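Local atomic coordinates of endopolygalacturonase (Chondrostereum purpureum, PDB entry 1K5C), a protein that probably hydrolyses the alpha-1,4 linkages between galacturonate units inside pectic polygalacturonate chains, thereby breaking down a component of the plant cell wall. Residues D13-S18 with N36-A41; A41-A46 with T66-V71; N216-S221 with N246-I251; T285-N290 with S310-T315. One frame throughout, in Å; residues are numbered along the deposited sequence.

Contact 1: D13-S18 with N36-A41; sequences DIAGCS and NPDKGA
The carboxylate of D38 reaches across to the backbone amide of G16. OD1 of D38 takes the hydrogen of G16 N at 3.0 Å in an almost straight bond (172°), on its syn side and with the donor somewhat out of the carboxylate plane. OD2 of D38 is also 3.0 Å from G16 N, but that bond is bent and weak. With CG anti to the carbonyl carbon (chi1 -73°), the short aspartate side chain is set to meet this amide.

Each segment folds into a type II beta turn, I14 to C17 and D38 to A41, closed by C17 N to I14 O and by A41 N to D38 O. G16 and G40 hold the third positions, where phi is positive; in G16 a CB would press on the carbonyl oxygen of A15. These are loops at the N-terminal end of a right-handed parallel beta-helix, and C17 is disulfide-bonded to C3.

One water bridges the two backbones with three bonds. It accepts from D38 N at 2.8 Å and donates to both I14 O and C17 O, so both its hydrogens are used.

Apolar contact comes from I14, whose CD1 lies 3.7 Å from CA of P37 and 4.0 Å from its CB; P37 also touches I63 of strand 61-65. Near S18 the two chains draw together: A41 CA makes a CH...O contact with S18 O at 3.4 Å, and the methyl of A41 rests 3.7 Å from C17 O. A residue this small suits such a close backbone approach.

Contact 2: A41-A46 with T66-V71; sequences ATVTMA and TGINFV
The F70 ring has V43 O over one face, 3.9 Å above its plane and displaced toward the rim. M45 approaches obliquely, its CG 3.6 Å from CZ of F70, while its sulfur stands at the ring edge: SD is 5.0 Å from the ring centroid and 79° off the normal, a Met-aromatic contact. The rings of Y109 and F112 also meet F70, the first at a shallow angle between planes and the second at a steep one.

This is a pair of neighbouring parallel strands, 42-45 and 68-71, in successive coils of the right-handed parallel beta-helix that glycoside hydrolase family 28 shares. V43 and F70 lie on the buried face, where CG1 of V43, anti to the backbone N (chi1 178°), comes to 3.7 Å from CE2 of F70. A branched valine and a broad ring fill that interior well. CG2 of V43 touches CG2 of I68 more loosely.

Four backbone bonds join the strands in parallel register: N69 N to A41 O, V43 N to N69 O, V71 N to V43 O and M45 N to V71 O. The alternate CH groups of T42, T44, I68 and F70 add CH...O contacts.

The other face carries T42, T44, N69 and V71, polar or beta-branched residues that tolerate partial exposure. CG2 of T42 meets CG2 of V71 at 4.1 Å. T42 and N69 lie side by side, pointing the same way; N69 OD1 accepts from K110 NZ in the adjoining strand, and N69 ND2 donates to T42 OG1 at 3.2 Å.

Contact 3: N216-S221 with N246-I251; sequences NTVTRS and NTISGI
N216 and N246 lie side by side and point the same way, their amide planes nearly coplanar (4° apart). CG of N246 lies anti to the carbonyl carbon (chi1 -58°), beside its own backbone N. OD1 of N246 accepts a hydrogen bond from N216 N at 3.0 Å, while its ND2 donates to I213 O, so both ends of this buried amide are satisfied. An alanine in place of N246 would probably leave N216 N and I213 O without these mates.

V218 and I248 are likewise aligned, both on the buried face. CB of V218 sits 3.9 Å from both CG1 and CG2 of I248, a snug fit for two beta-branched residues. Stacking of aliphatic side chains from successive coils, as V218 on I248, is characteristic of the parallel beta-helix; here strands 217-219 and 247-251 are joined by T247 N to N216 O, V218 N to T247 O and S249 N to V218 O. CD1 of I251 closes on CB of S221 at 3.9 Å.

On the partly exposed face, CG2 of T219 meets OG of S249 at 3.8 Å. A water links that OG to V218 O.

At R220 the chain turns a corner and its guanidinium leads off to a salt bridge with D144. G250 has positive phi, which favours glycine, and a CB there would also crowd R220 N. S221, whose side chain is about 6 Å from that of the galacturonate-binding H195, turns OG back to T219 O at 2.7 Å, from above the carbonyl plane.

Contact 4: T285-N290 with S310-T315; sequences TTIKVN and SQLTVT
Two neighbouring parallel strands near the C-terminal end of the right-handed beta-helix meet here, with T285, I287 and V289 of one set against L312 and V314 of the other. Five backbone bonds tie them: T285 N to Q311 O, T313 N to T285 O, I287 N to T313 O, T315 N to I287 O and V289 N to T315 O. The alternate CH groups add CH...O contacts, among them V314 CA to I287 O at 3.2 Å.

On the buried face I287 and V314 lie side by side, pointing the same way, and CB of I287 is 4.0 Å from both CG1 and CG2 of V314. CG1 of I287 lies anti to the carbonyl carbon (chi1 -51°), and from it CD1 reaches CD1 of L312 at 3.8 Å, the two side chains crossing at a slant. An alanine at I287 would probably open a gap beside CD1 of L312, which would lose CG1 and CD1 as neighbours, while CB would still meet V314. CG1 of V289 meets CG1 of V314 at 4.0 Å. The branched aliphatic I287, V289, L312 and V314 suit this tightly spaced interior. CG2 of T285 touches CD1 of L312 at 3.9 Å, and its buried OG1 is satisfied by N246 N.

The partly exposed face is more polar. K288 and T315 lie side by side, CG of K288 3.7 Å from OG1 of T315, and a water joins that OG1 to I287 O.

Strand 247-251 flanks 285-289, while 328-333 follows 306-315 on the far side; V314 packs on R295 and V296 of strand 294-299, and T285 and L312 touch F280 of strand 275-280.

Following the chain from the N terminus, contact 1 links the loops before strands 19-22 and 42-45, joining two successive turns at the N-terminal end of the beta-helix. Contact 2 shares A41 with it; S18 O to T42 N and G40 N to T66 O stitch the two together. Contacts 2, 3 and 4 each close a loop between strands one coil apart, with 19, 24 and 19 residues between their segments. All four follow in series, none nested or crossed. Contact 3 lies about 32 Å from contact 2, centre to centre. Contact 4, centred about 10 Å from contact 3, continues its stack, because 247-251 and 285-289 are adjacent strands. Contacts 1 and 4, about 47 Å apart between centres, lie toward opposite ends of the solenoid.

Contact 1: D13-S18 with N36-A41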
# COMPACT_ATOMS: atom_id res chain seq x y z
N ASP A 13 29.09 -8.54 -0.60
CA ASP A 13 30.42 -7.96 -0.78
C ASP A 13 30.41 -6.54 -1.32
O ASP A 13 31.36 -6.19 -2.03
CB ASP A 13 31.22 -8.86 -1.74
CG ASP A 13 31.62 -10.15 -1.06
OD1 ASP A 13 32.09 -10.05 0.10
OD2 ASP A 13 31.50 -11.16 -1.77
N ILE A 14 29.41 -5.75 -1.03
CA ILE A 14 29.33 -4.38 -1.54
C ILE A 14 29.82 -3.32 -0.58
O ILE A 14 29.77 -2.11 -0.96
CB ILE A 14 27.92 -4.04 -2.08
CG1 ILE A 14 26.89 -4.05 -0.97
CG2 ILE A 14 27.49 -4.96 -3.22
CD1 ILE A 14 25.52 -3.46 -1.35
N ALA A 15 30.32 -3.66 0.61
CA ALA A 15 30.80 -2.61 1.51
C ALA A 15 31.96 -1.91 0.93
O ALA A 15 32.92 -2.57 0.39
CB ALA A 15 31.15 -3.27 2.88
N GLY A 16 31.93 -0.60 0.93
CA GLY A 16 32.96 0.23 0.34
C GLY A 16 32.57 0.85 -0.96
O GLY A 16 33.19 1.83 -1.38
N CYS A 17 31.52 0.26 -1.61
CA CYS A 17 31.07 0.80 -2.88
C CYS A 17 30.13 1.97 -2.73
O CYS A 17 29.12 1.87 -2.03
CB CYS A 17 30.28 -0.28 -3.65
SG CYS A 17 31.17 -1.83 -3.92
N SER A 18 30.41 3.08 -3.44
CA SER A 18 29.41 4.14 -3.53
C SER A 18 28.56 4.01 -4.81
O SER A 18 27.51 4.70 -4.91
CB SER A 18 30.04 5.55 -3.52
OG SER A 18 30.85 5.71 -4.68
N ASN A 36 22.90 -4.36 1.82
CA ASN A 36 23.13 -3.38 2.89
C ASN A 36 24.16 -2.37 2.38
O ASN A 36 25.37 -2.47 2.71
CB ASN A 36 23.65 -4.06 4.17
CG ASN A 36 22.56 -4.90 4.80
OD1 ASN A 36 21.50 -4.39 5.16
ND2 ASN A 36 22.79 -6.20 4.94
N PRO A 37 23.76 -1.46 1.51
CA PRO A 37 24.77 -0.58 0.86
C PRO A 37 25.30 0.46 1.84
O PRO A 37 24.69 0.82 2.84
CB PRO A 37 23.97 0.10 -0.27
CG PRO A 37 22.67 -0.63 -0.35
CD PRO A 37 22.42 -1.19 1.01
N ASP A 38 26.49 0.98 1.45
CA ASP A 38 27.08 2.10 2.19
C ASP A 38 26.13 3.29 2.23
O ASP A 38 25.29 3.52 1.30
CB ASP A 38 28.36 2.57 1.49
CG ASP A 38 29.57 1.65 1.63
OD1 ASP A 38 29.45 0.55 2.13
OD2 ASP A 38 30.66 2.12 1.23
N LYS A 39 26.30 4.11 3.26
CA LYS A 39 25.56 5.39 3.33
C LYS A 39 25.68 6.17 2.03
O LYS A 39 26.81 6.35 1.53
CB LYS A 39 26.11 6.28 4.45
CG LYS A 39 25.88 5.78 5.89
CD LYS A 39 26.74 6.59 6.83
CE LYS A 39 26.49 6.25 8.29
NZ LYS A 39 25.11 6.70 8.76
N GLY A 40 24.57 6.62 1.47
CA GLY A 40 24.58 7.45 0.30
C GLY A 40 24.88 6.73 -1.00
O GLY A 40 25.02 7.42 -2.02
N ALA A 41 24.98 5.40 -1.01
CA ALA A 41 25.37 4.72 -2.24
C ALA A 41 24.25 4.83 -3.29
O ALA A 41 23.04 4.85 -2.95
CB ALA A 41 25.65 3.26 -1.95
O HOH W 1 27.69 -0.17 -0.86

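Contact 2: A41-A46 with T66-V71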
# COMPACT_ATOMS: atom_id res chain seq x y z
N ALA A 41 24.98 5.40 -1.01
CA ALA A 41 25.37 4.72 -2.24
C ALA A 41 24.25 4.83 -3.29
O ALA A 41 23.04 4.85 -2.95
CB ALA A 41 25.65 3.26 -1.95
N THR A 42 24.68 4.83 -4.54
CA THR A 42 23.75 4.65 -5.68
C THR A 42 23.79 3.18 -6.06
O THR A 42 24.87 2.61 -6.27
CB THR A 42 24.20 5.50 -6.84
OG1 THR A 42 24.07 6.91 -6.49
CG2 THR A 42 23.31 5.30 -8.10
N VAL A 43 22.61 2.57 -6.16
CA VAL A 43 22.45 1.18 -6.61
C VAL A 43 21.66 1.25 -7.89
O VAL A 43 20.52 1.75 -7.89
CB VAL A 43 21.72 0.37 -5.57
CG1 VAL A 43 21.52 -1.08 -6.06
CG2 VAL A 43 22.44 0.41 -4.21
N THR A 44 22.25 0.80 -9.01
CA THR A 44 21.62 0.86 -10.31
C THR A 44 21.34 -0.53 -10.82
O THR A 44 22.27 -1.35 -10.88
CB THR A 44 22.53 1.59 -11.33
OG1 THR A 44 22.84 2.92 -10.81
CG2 THR A 44 21.87 1.76 -12.70
N MET A 45 20.09 -0.81 -11.17
CA MET A 45 19.76 -2.09 -11.77
C MET A 45 20.11 -2.12 -13.24
O MET A 45 19.79 -1.18 -13.98
CB MET A 45 18.25 -2.37 -11.68
CG MET A 45 17.73 -2.73 -10.39
SD MET A 45 16.04 -3.29 -10.39
CE MET A 45 15.99 -5.08 -10.61
N ALA A 46 20.75 -3.21 -13.65
CA ALA A 46 21.19 -3.38 -15.05
C ALA A 46 20.55 -4.60 -15.67
O ALA A 46 20.85 -4.89 -16.85
CB ALA A 46 22.71 -3.51 -15.12
N THR A 66 20.97 4.04 4.38
CA THR A 66 20.72 5.43 4.70
C THR A 66 21.04 6.27 3.47
O THR A 66 22.14 6.20 2.93
CB THR A 66 21.55 5.89 5.90
OG1 THR A 66 21.20 5.08 7.03
CG2 THR A 66 21.32 7.36 6.22
N GLY A 67 20.07 7.06 3.00
CA GLY A 67 20.31 7.97 1.86
C GLY A 67 20.61 7.24 0.59
O GLY A 67 21.36 7.73 -0.27
N ILE A 68 20.02 6.03 0.40
CA ILE A 68 20.29 5.25 -0.81
C ILE A 68 19.61 5.91 -2.01
O ILE A 68 18.48 6.38 -1.92
CB ILE A 68 19.78 3.81 -0.59
CG1 ILE A 68 20.40 3.16 0.68
CG2 ILE A 68 19.95 2.95 -1.85
CD1 ILE A 68 21.94 3.29 0.69
N ASN A 69 20.32 5.85 -3.14
CA ASN A 69 19.76 6.33 -4.43
C ASN A 69 19.63 5.07 -5.31
O ASN A 69 20.61 4.59 -5.84
CB ASN A 69 20.73 7.34 -5.02
CG ASN A 69 20.32 7.84 -6.36
OD1 ASN A 69 19.12 7.93 -6.64
ND2 ASN A 69 21.25 8.17 -7.22
N PHE A 70 18.40 4.53 -5.41
CA PHE A 70 18.17 3.31 -6.17
C PHE A 70 17.59 3.65 -7.50
O PHE A 70 16.49 4.24 -7.59
CB PHE A 70 17.27 2.35 -5.36
CG PHE A 70 17.16 0.97 -5.97
CD1 PHE A 70 16.34 0.71 -7.07
CD2 PHE A 70 17.90 -0.09 -5.41
CE1 PHE A 70 16.24 -0.53 -7.60
CE2 PHE A 70 17.82 -1.35 -5.95
CZ PHE A 70 17.02 -1.57 -7.07
N VAL A 71 18.32 3.31 -8.57
CA VAL A 71 18.00 3.69 -9.94
C VAL A 71 17.60 2.41 -10.65
O VAL A 71 18.46 1.58 -11.01
CB VAL A 71 19.23 4.38 -10.60
CG1 VAL A 71 18.92 4.68 -12.08
CG2 VAL A 71 19.64 5.61 -9.80

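Contact 3: N216-S221 with N246-I251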
# COMPACT_ATOMS: atom_id res chain seq x y z
N ASN A 216 -4.40 11.09 -6.77
CA ASN A 216 -4.38 9.72 -7.27
C ASN A 216 -5.59 9.41 -8.12
O ASN A 216 -6.66 10.01 -8.00
CB ASN A 216 -4.36 8.75 -6.04
CG ASN A 216 -3.21 9.06 -5.13
OD1 ASN A 216 -3.47 9.66 -3.99
ND2 ASN A 216 -2.04 8.75 -5.47
N THR A 217 -5.41 8.39 -8.98
CA THR A 217 -6.51 7.85 -9.76
C THR A 217 -6.73 6.40 -9.35
O THR A 217 -5.76 5.62 -9.25
CB THR A 217 -6.17 7.93 -11.27
OG1 THR A 217 -6.01 9.29 -11.65
CG2 THR A 217 -7.23 7.35 -12.16
N VAL A 218 -7.98 6.03 -9.08
CA VAL A 218 -8.35 4.68 -8.72
C VAL A 218 -9.44 4.25 -9.70
O VAL A 218 -10.45 4.98 -9.84
CB VAL A 218 -8.87 4.60 -7.28
CG1 VAL A 218 -9.30 3.17 -6.93
CG2 VAL A 218 -7.83 5.14 -6.28
N THR A 219 -9.28 3.09 -10.34
CA THR A 219 -10.30 2.56 -11.26
C THR A 219 -10.51 1.08 -10.97
O THR A 219 -9.64 0.39 -10.41
CB THR A 219 -9.85 2.76 -12.72
OG1 THR A 219 -8.57 2.12 -12.91
CG2 THR A 219 -9.77 4.24 -13.10
N ARG A 220 -11.68 0.59 -11.39
CA ARG A 220 -11.97 -0.85 -11.41
C ARG A 220 -11.50 -1.54 -10.11
O ARG A 220 -10.70 -2.46 -10.13
CB ARG A 220 -11.37 -1.47 -12.67
CG ARG A 220 -11.99 -2.80 -13.05
CD ARG A 220 -11.37 -3.40 -14.31
NE ARG A 220 -10.00 -3.75 -14.10
CZ ARG A 220 -9.58 -4.90 -13.53
NH1 ARG A 220 -10.40 -5.88 -13.12
NH2 ARG A 220 -8.31 -5.08 -13.38
N SER A 221 -12.03 -1.03 -9.00
CA SER A 221 -11.60 -1.46 -7.66
C SER A 221 -12.79 -1.72 -6.80
O SER A 221 -13.90 -1.25 -7.04
CB SER A 221 -10.68 -0.39 -7.02
OG SER A 221 -9.44 -0.26 -7.76
N ASN A 246 -8.37 13.46 -5.67
CA ASN A 246 -8.37 12.09 -6.17
C ASN A 246 -9.53 11.87 -7.13
O ASN A 246 -10.64 12.38 -6.92
CB ASN A 246 -8.46 11.10 -4.99
CG ASN A 246 -7.30 11.31 -4.03
OD1 ASN A 246 -6.15 10.96 -4.32
ND2 ASN A 246 -7.59 11.92 -2.87
N THR A 247 -9.29 11.08 -8.18
CA THR A 247 -10.31 10.78 -9.19
C THR A 247 -10.52 9.29 -9.21
O THR A 247 -9.60 8.53 -9.53
CB THR A 247 -9.87 11.30 -10.57
OG1 THR A 247 -9.59 12.74 -10.46
CG2 THR A 247 -10.94 11.05 -11.60
N ILE A 248 -11.73 8.87 -8.84
CA ILE A 248 -12.02 7.45 -8.57
C ILE A 248 -13.25 7.04 -9.31
O ILE A 248 -14.27 7.78 -9.32
CB ILE A 248 -12.18 7.26 -7.03
CG1 ILE A 248 -10.92 7.78 -6.30
CG2 ILE A 248 -12.53 5.82 -6.71
CD1 ILE A 248 -10.88 7.47 -4.78
N SER A 249 -13.24 5.85 -9.93
CA SER A 249 -14.40 5.38 -10.69
C SER A 249 -14.38 3.85 -10.75
O SER A 249 -13.38 3.18 -10.45
CB SER A 249 -14.42 6.02 -12.08
OG SER A 249 -13.27 5.68 -12.82
N GLY A 250 -15.50 3.29 -11.17
CA GLY A 250 -15.58 1.85 -11.37
C GLY A 250 -15.52 1.10 -10.04
O GLY A 250 -14.89 0.04 -9.99
N ILE A 251 -16.14 1.62 -8.99
CA ILE A 251 -16.03 1.04 -7.64
C ILE A 251 -17.20 0.10 -7.38
O ILE A 251 -18.38 0.43 -7.51
CB ILE A 251 -16.00 2.16 -6.60
CG1 ILE A 251 -14.81 3.11 -6.81
CG2 ILE A 251 -15.98 1.52 -5.21
CD1 ILE A 251 -13.45 2.39 -6.96
O HOH W 2 -7.09 13.01 -9.67
O HOH W 3 -11.15 7.31 -12.07

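Contact 4: T285-N290 with S310-T315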
# COMPACT_ATOMS: atom_id res chain seq x y z
N THR A 285 -12.22 15.59 -4.76
CA THR A 285 -12.14 14.14 -4.84
C THR A 285 -13.54 13.67 -5.34
O THR A 285 -14.54 13.87 -4.66
CB THR A 285 -11.78 13.51 -3.51
OG1 THR A 285 -10.39 13.77 -3.24
CG2 THR A 285 -12.02 11.99 -3.52
N THR A 286 -13.52 13.15 -6.56
CA THR A 286 -14.75 12.70 -7.17
C THR A 286 -14.68 11.18 -7.27
O THR A 286 -13.67 10.61 -7.69
CB THR A 286 -14.97 13.33 -8.56
OG1 THR A 286 -13.95 12.87 -9.52
CG2 THR A 286 -15.00 14.86 -8.47
N ILE A 287 -15.79 10.55 -6.85
CA ILE A 287 -15.85 9.07 -6.81
C ILE A 287 -17.15 8.61 -7.45
O ILE A 287 -18.22 9.05 -7.06
CB ILE A 287 -15.80 8.57 -5.33
CG1 ILE A 287 -14.63 9.18 -4.57
CG2 ILE A 287 -15.83 7.04 -5.31
CD1 ILE A 287 -14.47 8.65 -3.14
N LYS A 288 -17.03 7.78 -8.47
CA LYS A 288 -18.19 7.19 -9.18
C LYS A 288 -18.24 5.72 -8.85
O LYS A 288 -17.23 5.00 -9.02
CB LYS A 288 -18.06 7.40 -10.68
CG LYS A 288 -18.02 8.89 -11.07
CD LYS A 288 -17.85 9.22 -12.57
CE LYS A 288 -17.47 10.65 -12.87
NZ LYS A 288 -17.24 11.17 -14.31
N VAL A 289 -19.39 5.25 -8.37
CA VAL A 289 -19.53 3.89 -7.96
C VAL A 289 -20.52 3.16 -8.88
O VAL A 289 -21.41 3.75 -9.52
CB VAL A 289 -19.92 3.74 -6.47
CG1 VAL A 289 -19.02 4.57 -5.55
CG2 VAL A 289 -21.40 4.07 -6.21
N ASN A 290 -20.39 1.84 -8.90
CA ASN A 290 -21.23 0.97 -9.72
C ASN A 290 -22.63 0.86 -9.18
O ASN A 290 -22.93 1.25 -8.04
CB ASN A 290 -20.62 -0.43 -9.77
CG ASN A 290 -19.33 -0.43 -10.58
OD1 ASN A 290 -18.94 0.53 -11.23
ND2 ASN A 290 -18.65 -1.59 -10.51
N SER A 310 -15.91 18.98 2.30
CA SER A 310 -16.51 19.86 1.30
C SER A 310 -16.14 19.51 -0.09
O SER A 310 -16.94 19.77 -1.00
CB SER A 310 -16.07 21.31 1.63
OG SER A 310 -14.62 21.42 1.62
N GLN A 311 -14.94 18.94 -0.32
CA GLN A 311 -14.50 18.68 -1.70
C GLN A 311 -14.79 17.25 -2.17
O GLN A 311 -14.36 16.88 -3.27
CB GLN A 311 -13.00 19.02 -1.85
CG GLN A 311 -12.78 20.56 -1.73
CD GLN A 311 -13.41 21.28 -2.92
OE1 GLN A 311 -14.57 21.64 -2.90
NE2 GLN A 311 -12.67 21.41 -4.00
N LEU A 312 -15.56 16.48 -1.38
CA LEU A 312 -15.93 15.13 -1.82
C LEU A 312 -17.23 15.16 -2.61
O LEU A 312 -18.25 15.71 -2.13
CB LEU A 312 -16.12 14.24 -0.57
CG LEU A 312 -16.57 12.82 -0.82
CD1 LEU A 312 -15.51 12.06 -1.69
CD2 LEU A 312 -16.83 12.07 0.49
N THR A 313 -17.24 14.49 -3.75
CA THR A 313 -18.49 14.22 -4.51
C THR A 313 -18.50 12.72 -4.82
O THR A 313 -17.55 12.26 -5.47
CB THR A 313 -18.59 15.05 -5.79
OG1 THR A 313 -18.56 16.43 -5.47
CG2 THR A 313 -19.85 14.66 -6.55
N VAL A 314 -19.52 12.02 -4.39
CA VAL A 314 -19.67 10.60 -4.71
C VAL A 314 -21.03 10.42 -5.40
O VAL A 314 -22.04 10.91 -4.86
CB VAL A 314 -19.60 9.70 -3.46
CG1 VAL A 314 -19.55 8.21 -3.89
CG2 VAL A 314 -18.39 10.02 -2.58
N THR A 315 -21.02 9.75 -6.54
CA THR A 315 -22.23 9.52 -7.33
C THR A 315 -22.31 8.03 -7.73
O THR A 315 -21.32 7.32 -7.69
CB THR A 315 -22.26 10.42 -8.58
OG1 THR A 315 -21.08 10.16 -9.38
CG2 THR A 315 -22.33 11.92 -8.20
O HOH W 4 -18.96 11.76 -8.65